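PDB 3VRH: tRNA-5-methyluridine(54) 2-sulfurtransferase from Pyrococcus horikoshii, which catalyses the ATP-dependent 2-thiolation of 5-methyluridine 54 in the T loop of tRNA, a modification that stabilises tRNA thermally in thermophilic microorganisms. Local coordinates for residues Y20-E23 with E24-K27; I107-I110 with K111-L114; L43-K46 with D47-I50; N166-L169 with H170-T173; L235-L238 with E239-P243. One frame throughout, in Å; residues are numbered along the deposited sequence.

Contact 1. Residues Y20-E23 with E24-K27; sequences YLCE and EHFK. With ZN (zinc ion), chain B.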
loop_
_atom_site.group_PDB
_atom_site.type_symbol
_atom_site.label_atom_id
_atom_site.label_comp_id
_atom_site.label_asym_id
_atom_site.label_seq_id
_atom_site.Cartn_x
_atom_site.Cartn_y
_atom_site.Cartn_z
ATOM N N TYR A 20 11.925 -27.578 9.315
ATOM C CA TYR A 20 12.566 -27.247 10.577
ATOM C C TYR A 20 14.054 -27.421 10.365
ATOM O O TYR A 20 14.476 -28.354 9.662
ATOM C CB TYR A 20 12.072 -28.162 11.690
ATOM C CG TYR A 20 10.631 -27.894 12.043
ATOM C CD1 TYR A 20 10.302 -26.979 13.028
ATOM C CD2 TYR A 20 9.600 -28.536 11.372
ATOM C CE1 TYR A 20 8.988 -26.716 13.349
ATOM C CE2 TYR A 20 8.278 -28.279 11.688
ATOM C CZ TYR A 20 7.979 -27.366 12.677
ATOM O OH TYR A 20 6.666 -27.103 13.002
ATOM N N LEU A 21 14.844 -26.524 10.955
ATOM C CA LEU A 21 16.298 -26.560 10.812
ATOM C C LEU A 21 17.001 -26.351 12.148
ATOM O O LEU A 21 16.597 -25.504 12.943
ATOM C CB LEU A 21 16.764 -25.467 9.836
ATOM C CG LEU A 21 16.326 -25.521 8.376
ATOM C CD1 LEU A 21 16.897 -24.316 7.640
ATOM C CD2 LEU A 21 16.751 -26.847 7.712
ATOM N N CYS A 22 18.071 -27.109 12.374
ATOM C CA CYS A 22 18.930 -26.890 13.520
ATOM C C CYS A 22 19.761 -25.630 13.271
ATOM O O CYS A 22 19.729 -25.060 12.170
ATOM C CB CYS A 22 19.861 -28.088 13.723
ATOM S SG CYS A 22 21.213 -28.189 12.528
ATOM N N GLU A 23 20.504 -25.210 14.291
ATOM C CA GLU A 23 21.336 -24.020 14.204
ATOM C C GLU A 23 22.261 -24.020 12.998
ATOM O O GLU A 23 22.303 -23.054 12.250
ATOM C CB GLU A 23 22.175 -23.872 15.468
ATOM C CG GLU A 23 21.454 -23.254 16.645
ATOM C CD GLU A 23 22.433 -22.719 17.680
ATOM O OE1 GLU A 23 22.068 -22.655 18.877
ATOM O OE2 GLU A 23 23.574 -22.367 17.281
ATOM N N GLU A 24 23.009 -25.109 12.810
ATOM C CA GLU A 24 24.038 -25.128 11.773
ATOM C C GLU A 24 23.442 -25.180 10.384
ATOM O O GLU A 24 23.946 -24.536 9.463
ATOM C CB GLU A 24 25.011 -26.283 11.991
ATOM C CG GLU A 24 25.955 -26.053 13.163
ATOM C CD GLU A 24 26.801 -24.796 12.992
ATOM O OE1 GLU A 24 27.313 -24.565 11.870
ATOM O OE2 GLU A 24 26.943 -24.034 13.974
ATOM N N HIS A 25 22.359 -25.937 10.230
ATOM C CA HIS A 25 21.687 -26.021 8.940
ATOM C C HIS A 25 20.898 -24.761 8.627
ATOM O O HIS A 25 20.669 -24.453 7.455
ATOM C CB HIS A 25 20.809 -27.276 8.813
ATOM C CG HIS A 25 21.584 -28.498 8.447
ATOM N ND1 HIS A 25 21.775 -29.539 9.322
ATOM C CD2 HIS A 25 22.286 -28.812 7.334
ATOM C CE1 HIS A 25 22.529 -30.463 8.758
ATOM N NE2 HIS A 25 22.858 -30.045 7.550
ATOM N N PHE A 26 20.482 -24.035 9.667
ATOM C CA PHE A 26 19.879 -22.726 9.447
ATOM C C PHE A 26 20.916 -21.727 8.930
ATOM O O PHE A 26 20.653 -20.988 7.976
ATOM C CB PHE A 26 19.239 -22.174 10.722
ATOM C CG PHE A 26 18.862 -20.731 10.611
ATOM C CD1 PHE A 26 17.846 -20.330 9.744
ATOM C CD2 PHE A 26 19.538 -19.766 11.342
ATOM C CE1 PHE A 26 17.501 -18.993 9.626
ATOM C CE2 PHE A 26 19.201 -18.424 11.228
ATOM C CZ PHE A 26 18.182 -18.035 10.367
ATOM N N LYS A 27 22.087 -21.702 9.579
ATOM C CA LYS A 27 23.187 -20.827 9.166
ATOM C C LYS A 27 23.480 -21.049 7.693
ATOM O O LYS A 27 23.561 -20.099 6.906
ATOM C CB LYS A 27 24.437 -21.094 10.014
ATOM C CG LYS A 27 24.400 -20.363 11.356
ATOM C CD LYS A 27 25.324 -20.970 12.424
ATOM C CE LYS A 27 26.768 -21.072 11.983
ATOM N NZ LYS A 27 27.671 -21.385 13.152
HETATM ZN ZN ZN B . 20.493 -30.106 11.051
#

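Contact 2. Residues I107-I110 with K111-L114; sequences IVRI and KEIL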
loop_
_atom_site.group_PDB
_atom_site.type_symbol
_atom_site.label_atom_id
_atom_site.label_comp_id
_atom_site.label_asym_id
_atom_site.label_seq_id
_atom_site.Cartn_x
_atom_site.Cartn_y
_atom_site.Cartn_z
ATOM N N ILE A 107 36.217 4.462 11.095
ATOM C CA ILE A 107 35.243 5.248 11.828
ATOM C C ILE A 107 35.263 6.718 11.445
ATOM O O ILE A 107 36.330 7.347 11.405
ATOM C CB ILE A 107 35.442 5.123 13.346
ATOM C CG1 ILE A 107 35.472 3.649 13.752
ATOM C CG2 ILE A 107 34.331 5.895 14.093
ATOM C CD1 ILE A 107 36.022 3.396 15.139
ATOM N N VAL A 108 34.070 7.240 11.154
ATOM C CA VAL A 108 33.837 8.663 10.980
ATOM C C VAL A 108 32.918 9.182 12.082
ATOM O O VAL A 108 31.775 8.713 12.241
ATOM C CB VAL A 108 33.185 8.967 9.619
ATOM C CG1 VAL A 108 32.880 10.459 9.483
ATOM C CG2 VAL A 108 34.083 8.503 8.490
ATOM N N ARG A 109 33.410 10.152 12.840
ATOM C CA ARG A 109 32.634 10.758 13.902
ATOM C C ARG A 109 32.056 12.073 13.394
ATOM O O ARG A 109 32.777 13.032 13.156
ATOM C CB ARG A 109 33.506 10.983 15.129
ATOM C CG ARG A 109 34.190 9.728 15.626
ATOM C CD ARG A 109 33.945 9.540 17.107
ATOM N NE ARG A 109 34.536 8.313 17.639
ATOM C CZ ARG A 109 35.436 8.282 18.625
ATOM N NH1 ARG A 109 35.854 9.413 19.184
ATOM N NH2 ARG A 109 35.932 7.123 19.056
ATOM N N ILE A 110 30.744 12.104 13.206
ATOM C CA ILE A 110 30.075 13.266 12.635
ATOM C C ILE A 110 30.346 14.532 13.443
ATOM O O ILE A 110 30.613 15.587 12.872
ATOM C CB ILE A 110 28.570 13.009 12.516
ATOM C CG1 ILE A 110 28.295 12.152 11.271
ATOM C CG2 ILE A 110 27.804 14.302 12.479
ATOM C CD1 ILE A 110 26.820 11.733 11.127
ATOM N N LYS A 111 30.303 14.405 14.766
ATOM C CA LYS A 111 30.528 15.527 15.678
ATOM C C LYS A 111 31.949 16.072 15.557
ATOM O O LYS A 111 32.171 17.266 15.705
ATOM C CB LYS A 111 30.291 15.084 17.122
ATOM C CG LYS A 111 29.641 16.135 18.019
ATOM C CD LYS A 111 30.620 17.185 18.503
ATOM C CE LYS A 111 29.948 18.106 19.518
ATOM N NZ LYS A 111 29.149 17.335 20.530
ATOM N N GLU A 112 32.913 15.192 15.297
ATOM C CA GLU A 112 34.295 15.627 15.132
ATOM C C GLU A 112 34.537 16.396 13.827
ATOM O O GLU A 112 35.169 17.441 13.824
ATOM C CB GLU A 112 35.263 14.450 15.303
ATOM C CG GLU A 112 35.274 13.933 16.737
ATOM C CD GLU A 112 36.238 12.771 16.971
ATOM O OE1 GLU A 112 37.060 12.440 16.079
ATOM O OE2 GLU A 112 36.163 12.177 18.068
ATOM N N ILE A 113 34.003 15.910 12.722
ATOM C CA ILE A 113 34.283 16.543 11.445
ATOM C C ILE A 113 33.326 17.693 11.114
ATOM O O ILE A 113 33.674 18.586 10.350
ATOM C CB ILE A 113 34.254 15.526 10.308
ATOM C CG1 ILE A 113 32.887 14.851 10.256
ATOM C CG2 ILE A 113 35.391 14.492 10.482
ATOM C CD1 ILE A 113 32.530 14.305 8.913
ATOM N N LEU A 114 32.125 17.667 11.682
ATOM C CA LEU A 114 31.127 18.681 11.371
ATOM C C LEU A 114 30.885 19.640 12.525
ATOM O O LEU A 114 30.257 20.689 12.340
ATOM C CB LEU A 114 29.810 18.024 10.947
ATOM C CG LEU A 114 29.913 17.157 9.691
ATOM C CD1 LEU A 114 28.611 16.421 9.408
ATOM C CD2 LEU A 114 30.338 18.002 8.487
#

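Contact 3. Residues L43-K46 with D47-I50; sequences LLTK and DERI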
loop_
_atom_site.group_PDB
_atom_site.type_symbol
_atom_site.label_atom_id
_atom_site.label_comp_id
_atom_site.label_asym_id
_atom_site.label_seq_id
_atom_site.Cartn_x
_atom_site.Cartn_y
_atom_site.Cartn_z
ATOM N N LEU A 43 24.809 -8.697 -7.911
ATOM C CA LEU A 43 25.081 -7.595 -6.997
ATOM C C LEU A 43 26.561 -7.365 -6.846
ATOM O O LEU A 43 27.012 -6.223 -6.834
ATOM C CB LEU A 43 24.494 -7.889 -5.612
ATOM C CG LEU A 43 22.980 -8.062 -5.608
ATOM C CD1 LEU A 43 22.496 -8.374 -4.194
ATOM C CD2 LEU A 43 22.333 -6.803 -6.157
ATOM N N LEU A 44 27.303 -8.465 -6.732
ATOM C CA LEU A 44 28.705 -8.435 -6.344
ATOM C C LEU A 44 29.506 -9.510 -7.078
ATOM O O LEU A 44 28.959 -10.544 -7.472
ATOM C CB LEU A 44 28.835 -8.687 -4.835
ATOM C CG LEU A 44 28.203 -7.652 -3.898
ATOM C CD1 LEU A 44 28.235 -8.128 -2.453
ATOM C CD2 LEU A 44 28.915 -6.298 -4.053
ATOM N N THR A 45 30.800 -9.261 -7.253
ATOM C CA THR A 45 31.722 -10.303 -7.684
ATOM C C THR A 45 32.871 -10.384 -6.685
ATOM O O THR A 45 33.186 -9.408 -5.995
ATOM C CB THR A 45 32.286 -10.050 -9.100
ATOM O OG1 THR A 45 33.030 -8.824 -9.118
ATOM C CG2 THR A 45 31.179 -9.970 -10.122
ATOM N N LYS A 46 33.509 -11.545 -6.620
ATOM C CA LYS A 46 34.505 -11.798 -5.588
ATOM C C LYS A 46 35.767 -10.935 -5.702
ATOM O O LYS A 46 36.592 -10.903 -4.792
ATOM C CB LYS A 46 34.867 -13.276 -5.575
ATOM C CG LYS A 46 35.009 -13.847 -4.178
ATOM C CD LYS A 46 33.667 -14.268 -3.633
ATOM C CE LYS A 46 33.627 -15.770 -3.479
ATOM N NZ LYS A 46 32.251 -16.234 -3.226
ATOM N N ASP A 47 35.916 -10.226 -6.810
ATOM C CA ASP A 47 37.091 -9.388 -7.016
ATOM C C ASP A 47 36.872 -7.975 -6.467
ATOM O O ASP A 47 37.830 -7.216 -6.289
ATOM C CB ASP A 47 37.417 -9.309 -8.506
ATOM C CG ASP A 47 36.261 -8.730 -9.318
ATOM O OD1 ASP A 47 35.254 -9.452 -9.509
ATOM O OD2 ASP A 47 36.349 -7.554 -9.753
ATOM N N GLU A 48 35.614 -7.628 -6.202
ATOM C CA GLU A 48 35.259 -6.268 -5.786
ATOM C C GLU A 48 35.698 -5.927 -4.354
ATOM O O GLU A 48 35.724 -6.787 -3.471
ATOM C CB GLU A 48 33.754 -6.040 -5.931
ATOM C CG GLU A 48 33.321 -5.570 -7.299
ATOM C CD GLU A 48 31.811 -5.533 -7.453
ATOM O OE1 GLU A 48 31.138 -6.532 -7.116
ATOM O OE2 GLU A 48 31.296 -4.502 -7.922
ATOM N N ARG A 49 36.069 -4.669 -4.145
ATOM C CA ARG A 49 36.342 -4.178 -2.803
ATOM C C ARG A 49 35.054 -3.582 -2.250
ATOM O O ARG A 49 34.551 -2.588 -2.747
ATOM C CB ARG A 49 37.474 -3.152 -2.809
ATOM C CG ARG A 49 37.941 -2.771 -1.410
ATOM C CD ARG A 49 39.446 -2.531 -1.351
ATOM N NE ARG A 49 39.797 -1.592 -0.289
ATOM C CZ ARG A 49 39.900 -0.277 -0.468
ATOM N NH1 ARG A 49 39.678 0.242 -1.673
ATOM N NH2 ARG A 49 40.220 0.519 0.551
ATOM N N ILE A 50 34.511 -4.216 -1.225
ATOM C CA ILE A 50 33.177 -3.867 -0.763
ATOM C C ILE A 50 33.198 -3.180 0.594
ATOM O O ILE A 50 33.906 -3.603 1.508
ATOM C CB ILE A 50 32.303 -5.112 -0.694
ATOM C CG1 ILE A 50 32.387 -5.857 -2.033
ATOM C CG2 ILE A 50 30.875 -4.728 -0.334
ATOM C CD1 ILE A 50 32.175 -7.367 -1.937
HETATM O O HOH W 1 34.816 -9.177 -3.038
#

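Contact 4. Residues N166-L169 with H170-T173; sequences NNIL and HWNT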
loop_
_atom_site.group_PDB
_atom_site.type_symbol
_atom_site.label_atom_id
_atom_site.label_comp_id
_atom_site.label_asym_id
_atom_site.label_seq_id
_atom_site.Cartn_x
_atom_site.Cartn_y
_atom_site.Cartn_z
ATOM N N ASN A 166 5.077 2.348 3.076
ATOM C CA ASN A 166 5.166 3.723 3.529
ATOM C C ASN A 166 5.139 4.687 2.359
ATOM O O ASN A 166 4.323 5.612 2.317
ATOM C CB ASN A 166 6.435 3.917 4.353
ATOM C CG ASN A 166 6.614 5.337 4.815
ATOM O OD1 ASN A 166 6.054 5.747 5.836
ATOM N ND2 ASN A 166 7.394 6.108 4.061
ATOM N N ASN A 167 6.007 4.459 1.388
ATOM C CA ASN A 167 6.094 5.377 0.262
ATOM C C ASN A 167 4.857 5.377 -0.635
ATOM O O ASN A 167 4.584 6.363 -1.304
ATOM C CB ASN A 167 7.369 5.140 -0.544
ATOM C CG ASN A 167 8.606 5.668 0.166
ATOM O OD1 ASN A 167 8.661 6.827 0.566
ATOM N ND2 ASN A 167 9.587 4.813 0.346
ATOM N N ILE A 168 4.107 4.284 -0.628
ATOM C CA ILE A 168 2.867 4.217 -1.393
ATOM C C ILE A 168 1.729 4.955 -0.693
ATOM O O ILE A 168 0.937 5.638 -1.335
ATOM C CB ILE A 168 2.478 2.762 -1.662
ATOM C CG1 ILE A 168 3.307 2.228 -2.817
ATOM C CG2 ILE A 168 1.011 2.635 -2.012
ATOM C CD1 ILE A 168 3.586 0.771 -2.717
ATOM N N LEU A 169 1.640 4.800 0.618
ATOM C CA LEU A 169 0.687 5.583 1.399
ATOM C C LEU A 169 0.871 7.082 1.179
ATOM O O LEU A 169 -0.118 7.817 1.112
ATOM C CB LEU A 169 0.816 5.267 2.886
ATOM C CG LEU A 169 0.289 3.892 3.281
ATOM C CD1 LEU A 169 0.709 3.561 4.703
ATOM C CD2 LEU A 169 -1.240 3.820 3.095
ATOM N N HIS A 170 2.134 7.515 1.074
ATOM C CA HIS A 170 2.476 8.922 0.869
ATOM C C HIS A 170 2.569 9.303 -0.588
ATOM O O HIS A 170 2.801 10.470 -0.899
ATOM C CB HIS A 170 3.824 9.263 1.500
ATOM C CG HIS A 170 3.811 9.283 2.993
ATOM N ND1 HIS A 170 4.532 8.389 3.756
ATOM C CD2 HIS A 170 3.167 10.092 3.868
ATOM C CE1 HIS A 170 4.334 8.645 5.037
ATOM N NE2 HIS A 170 3.509 9.673 5.132
ATOM N N TRP A 171 2.416 8.318 -1.474
ATOM C CA TRP A 171 2.671 8.496 -2.903
ATOM C C TRP A 171 4.005 9.209 -3.214
ATOM O O TRP A 171 4.056 10.162 -3.990
ATOM C CB TRP A 171 1.454 9.121 -3.601
ATOM C CG TRP A 171 0.317 8.134 -3.594
ATOM C CD1 TRP A 171 -0.734 8.073 -2.712
ATOM C CD2 TRP A 171 0.180 7.005 -4.460
ATOM N NE1 TRP A 171 -1.531 6.980 -2.997
ATOM C CE2 TRP A 171 -0.995 6.316 -4.073
ATOM C CE3 TRP A 171 0.938 6.507 -5.528
ATOM C CZ2 TRP A 171 -1.429 5.167 -4.725
ATOM C CZ3 TRP A 171 0.511 5.360 -6.167
ATOM C CH2 TRP A 171 -0.668 4.704 -5.767
ATOM N N ASN A 172 5.074 8.738 -2.578
ATOM C CA ASN A 172 6.428 9.182 -2.898
ATOM C C ASN A 172 6.922 8.435 -4.125
ATOM O O ASN A 172 7.707 7.491 -4.008
ATOM C CB ASN A 172 7.386 8.861 -1.757
ATOM C CG ASN A 172 7.132 9.681 -0.531
ATOM O OD1 ASN A 172 6.759 10.849 -0.618
ATOM N ND2 ASN A 172 7.332 9.074 0.637
ATOM N N THR A 173 6.466 8.854 -5.295
ATOM C CA THR A 173 6.725 8.106 -6.508
ATOM C C THR A 173 8.190 8.194 -6.914
ATOM O O THR A 173 8.704 7.293 -7.587
ATOM C CB THR A 173 5.821 8.577 -7.646
ATOM O OG1 THR A 173 5.951 9.993 -7.790
ATOM C CG2 THR A 173 4.368 8.246 -7.312
#

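Contact 5. Residues L235-L238 with E239-P243; sequences LNEL and EEKRP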
loop_
_atom_site.group_PDB
_atom_site.type_symbol
_atom_site.label_atom_id
_atom_site.label_comp_id
_atom_site.label_asym_id
_atom_site.label_seq_id
_atom_site.Cartn_x
_atom_site.Cartn_y
_atom_site.Cartn_z
ATOM N N LEU A 235 2.290 -5.109 8.274
ATOM C CA LEU A 235 2.673 -6.150 7.327
ATOM C C LEU A 235 2.774 -7.510 8.006
ATOM O O LEU A 235 2.444 -8.529 7.407
ATOM C CB LEU A 235 3.988 -5.796 6.634
ATOM C CG LEU A 235 3.904 -4.606 5.684
ATOM C CD1 LEU A 235 5.293 -4.109 5.373
ATOM C CD2 LEU A 235 3.207 -5.018 4.415
ATOM N N ASN A 236 3.243 -7.520 9.251
ATOM C CA ASN A 236 3.275 -8.744 10.043
ATOM C C ASN A 236 1.862 -9.233 10.326
ATOM O O ASN A 236 1.599 -10.434 10.279
ATOM C CB ASN A 236 4.040 -8.546 11.356
ATOM C CG ASN A 236 5.534 -8.324 11.137
ATOM O OD1 ASN A 236 6.052 -8.535 10.039
ATOM N ND2 ASN A 236 6.233 -7.902 12.192
ATOM N N GLU A 237 0.962 -8.291 10.615
ATOM C CA GLU A 237 -0.456 -8.611 10.789
ATOM C C GLU A 237 -0.992 -9.307 9.547
ATOM O O GLU A 237 -1.479 -10.432 9.631
ATOM C CB GLU A 237 -1.291 -7.362 11.098
ATOM C CG GLU A 237 -2.748 -7.682 11.483
ATOM C CD GLU A 237 -3.745 -6.609 11.040
ATOM O OE1 GLU A 237 -3.383 -5.409 11.085
ATOM O OE2 GLU A 237 -4.884 -6.967 10.641
ATOM N N LEU A 238 -0.873 -8.646 8.395
ATOM C CA LEU A 238 -1.294 -9.219 7.112
ATOM C C LEU A 238 -0.640 -10.563 6.777
ATOM O O LEU A 238 -1.298 -11.467 6.241
ATOM C CB LEU A 238 -1.043 -8.229 5.972
ATOM C CG LEU A 238 -1.903 -6.980 6.020
ATOM C CD1 LEU A 238 -1.597 -6.093 4.836
ATOM C CD2 LEU A 238 -3.379 -7.363 6.028
ATOM N N GLU A 239 0.651 -10.685 7.079
ATOM C CA GLU A 239 1.382 -11.926 6.856
ATOM C C GLU A 239 0.795 -13.122 7.623
ATOM O O GLU A 239 0.730 -14.229 7.096
ATOM C CB GLU A 239 2.850 -11.750 7.244
ATOM C CG GLU A 239 3.743 -12.880 6.763
ATOM C CD GLU A 239 3.922 -12.865 5.257
ATOM O OE1 GLU A 239 4.298 -13.909 4.687
ATOM O OE2 GLU A 239 3.684 -11.797 4.645
ATOM N N GLU A 240 0.386 -12.910 8.870
ATOM C CA GLU A 240 -0.210 -13.990 9.657
ATOM C C GLU A 240 -1.607 -14.348 9.154
ATOM O O GLU A 240 -2.002 -15.506 9.214
ATOM C CB GLU A 240 -0.239 -13.646 11.149
ATOM C CG GLU A 240 1.130 -13.721 11.815
ATOM C CD GLU A 240 1.115 -13.293 13.280
ATOM O OE1 GLU A 240 0.091 -12.732 13.740
ATOM O OE2 GLU A 240 2.140 -13.520 13.971
ATOM N N LYS A 241 -2.345 -13.348 8.670
ATOM C CA LYS A 241 -3.614 -13.585 7.994
ATOM C C LYS A 241 -3.362 -14.364 6.708
ATOM O O LYS A 241 -3.939 -15.431 6.506
ATOM C CB LYS A 241 -4.341 -12.272 7.660
ATOM C CG LYS A 241 -4.639 -11.363 8.852
ATOM C CD LYS A 241 -5.578 -12.028 9.849
ATOM C CE LYS A 241 -6.014 -11.057 10.948
ATOM N NZ LYS A 241 -6.812 -9.916 10.409
ATOM N N ARG A 242 -2.503 -13.835 5.838
ATOM C CA ARG A 242 -2.213 -14.491 4.557
ATOM C C ARG A 242 -0.714 -14.626 4.301
ATOM O O ARG A 242 -0.101 -13.754 3.681
ATOM C CB ARG A 242 -2.892 -13.754 3.395
ATOM C CG ARG A 242 -3.830 -14.630 2.545
ATOM C CD ARG A 242 -4.924 -13.802 1.857
ATOM N NE ARG A 242 -5.892 -13.242 2.809
ATOM C CZ ARG A 242 -6.661 -12.180 2.564
ATOM N NH1 ARG A 242 -6.572 -11.550 1.398
ATOM N NH2 ARG A 242 -7.512 -11.736 3.489
ATOM N N PRO A 243 -0.122 -15.734 4.770
ATOM C CA PRO A 243 1.315 -15.954 4.592
ATOM C C PRO A 243 1.656 -15.848 3.116
ATOM O O PRO A 243 0.867 -16.273 2.275
ATOM C CB PRO A 243 1.515 -17.385 5.097
ATOM C CG PRO A 243 0.381 -17.624 6.030
ATOM C CD PRO A 243 -0.779 -16.878 5.426
#

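Contact 1. Residues Y20-E23 with E24-K27
With chi1 at 74°, the SG of Cys-22 sits between its own backbone N and carbonyl carbon, and from there it meets both the zinc ion and the first turn of the helix. His-25, three residues on, carries its ring carbon anti to the carbonyl carbon (chi1 -81°), which turns ND1 to the same metal. The zinc ion is bound by Cys-22 SG at 2.5 Å and by His-25 ND1 at 2.2 Å, and the sulfur approaches the imidazole at its edge, near the ring plane. Cysteine suits the N-cap position doubly: besides holding the metal, its SG accepts a nearly straight bond from His-25 N at 3.4 Å, which would help stabilise the negative charge of a thiolate. Cys-3 and Cys-6 complete this Cys3His site in the N-terminal LIM-type domain, tying the strand 19-21 to the start of helix 23-40. Regular helical bonding follows, Phe-26 N giving to Cys-22 O at 2.8 Å and Lys-27 N to Glu-23 O at 3.0 Å. Leu-21 lays its CD1 against Phe-26 CA at 3.8 Å, an apolar underside continued where the Phe-26 ring packs on Ile-12, Ile-14 and helix 201-211. On the more exposed flank, the bent chain of Lys-27 brings NZ to 2.9 Å from Glu-24 OE2, a salt bridge formed on the syn side of the carboxylate.

Contact 2. Residues I107-I110 with K111-L114
A strand-to-helix junction of the PP-loop domain is built here: Arg-109, at the N-cap position, ends strand 105-109, and its carbonyl O accepts backbone N-H groups from the first turn of the short helix 110-114, Ile-113 N at 3.2 Å and, weakly, Glu-112 N. The side chains of Arg-109 and Glu-112 lie side by side and point the same way, the acid's methylenes and carboxylate running along the arginine's CB and CG. Arg-109 NH1 makes a salt bridge to Glu-112 OE2 at 3.0 Å, on the syn side but tilted out of the carboxylate plane, the two flat groups standing 74° apart. A salt bridge to Glu-91 takes up NH2, so the long arginine, with several N-H groups, links two acids. Replacing Arg-109 by a leucine would probably leave Glu-112 and Glu-91 without their shared positive partner. Val-108 CG1 meets Ile-113 CD1 at 3.9 Å, the two chains crossing at about a right angle, while Ile-110 CG2 touches Leu-114 CD1 at 3.8 Å. Val-108 and Ile-110 touch side chains of strand 73-80, the neighbour of this edge strand in the sheet, and of helix 127-145; Leu-114 reaches Phe-286 and Trp-290 of helix 285-290.

Contact 3. Residues L43-K46 with D47-I50
Thr-45 and Glu-48 are the ends of a type I beta turn that brings the chain into strand 49-53 of the PP-loop domain, and the glutamate folds back to bond the residue that opens the turn. Its backbone N gives to Thr-45 O at 3.0 Å from above the carbonyl plane, while its OE1 accepts Thr-45 N at 2.8 Å. This second bond arrives on the anti side of the carboxylate and is 24° out of its plane. Glutamate has the reach required: with the chain extended beyond CG, its side chain crosses that of Leu-44 at about a right angle, and OE2 is left for a salt bridge with Lys-191. A shorter reach serves Asp-47, whose chain runs obliquely to that of Thr-45; its CG lies between its own N and carbonyl carbon (chi1 59°), directing OD1 back at the threonine hydroxyl. The modelled separation of Thr-45 OG1 from Asp-47 OD1 is so small that its length is doubtful. Leucine and isoleucine suit the inner side, where Leu-44 and Ile-50 both pack on Tyr-72 and meet obliquely. Over the face of the turn away from the Thr-45 and Asp-47 pair, a water stands 2.6 Å from Glu-48 O, with a weaker contact to Lys-46 O. Ile-50 CD1 is equally close to both methyls of Leu-44, 4.0 Å from CD1 and from CD2.

Contact 4. Residues N166-L169 with H170-T173
Asn-167 and Asn-172 clasp each other across a Schellman motif that ends helix 157-169. The tight part is this inner grip: Asn-172 N gives to Asn-167 O at 2.7 Å in the carbonyl plane, and Asn-172 ND2 gives to Asn-167 OD1 at 2.6 Å. The second bond falls on a lone pair of OD1 and lies close to the donor's own amide plane, although the two amides are turned 62° apart. Asparagine suits both places because its short chain carries a donor and an acceptor close to the backbone. An alanine in place of Asn-167 is likely to leave the Asn-172 amide without this acceptor and freer to turn, although the backbone bond could persist. Trp-171, with the positive phi of the motif, gives its N to Ile-168 O at 3.1 Å, from well above the carbonyl plane. The same oxygen lies over one face of the indole, 3.1 Å above its plane and offset toward the rim. Beyond it the packing becomes intersubunit: Trp-171 meets the ring of Phe-249 of the second subunit, and Ile-168 packs on Ile-168 of that subunit, so an indole and branched apolar chains fit a buried dimer surface. The looser side belongs to the exposed His-170. Its N bonds Asn-166 O at 3.2 Å, and ND1 adds only a weak bond to that same oxygen. The amide of Asn-166, whose CG is anti to its backbone N (chi1 178°), reaches the imidazole edge, where OD1 stands 3.5 Å from His-170 CE1.

Contact 5. Residues L235-L238 with E239-P243
Lys-241 and Glu-237 face each other one helical turn apart. Followed outward, the lysine begins with CB, 3.5 Å from Leu-238 O, and continues with CG, which passes 3.4 Å from Glu-237 O. A bend at chi2 turns CD aside, CE runs on extended, and a bend at chi4 brings NZ to 3.5 Å from Glu-237 OE2. That long salt bridge suits a flexible lysine at an exposed position. In the glutamate, CG is anti to the backbone N (chi1 -172°), and a further bend at chi2 turns the chain toward the lysine, the two side chains crossing obliquely. Glu-237 lies close to Glu-237 of the second subunit, so the positive NZ may ease the meeting of like charges there. The backbone beneath is regular, with Glu-239 N bonded to Leu-235 O at 2.8 Å and Lys-241 N to Glu-237 O at 3.2 Å. At the end, Arg-242 N closes the last turn on Leu-238 O at 2.7 Å, an almost straight bond. Arg-242 leaves helical geometry and forms a salt bridge with Asp-230 of the second subunit, to which Lys-241 NZ is more weakly paired. Glu-239 turns to its own chain, where OE1 accepts Gly-244 N and OE2 accepts Lys-246 N. Leu-235 is buried against helix 157-169 and Leu-238 against Val-234 of the second subunit, as befits the C-terminal end of an amphipathic helix at a homodimer interface.

In the fold
Along the chain the order is contact 1, contact 3, contact 2, contact 4, contact 5. Contact 1 stands in the N-terminal zinc-binding domain, and helix 23-40 leads from it toward contact 3, their centres about 27 Å apart. Contacts 2 and 3 lie on the same mixed sheet, at strands 105-109 and 49-53, with strand 73-80 between them; their centres are about 28 Å apart. Contacts 4 and 5 end helices 157-169 and 228-241, which pack together, and both touch the second subunit, their centres about 20 Å apart. Zinc domain, nucleotide-binding core and dimer surface are thus separate regions, contacts 2 and 5 standing about 41 Å apart between centres.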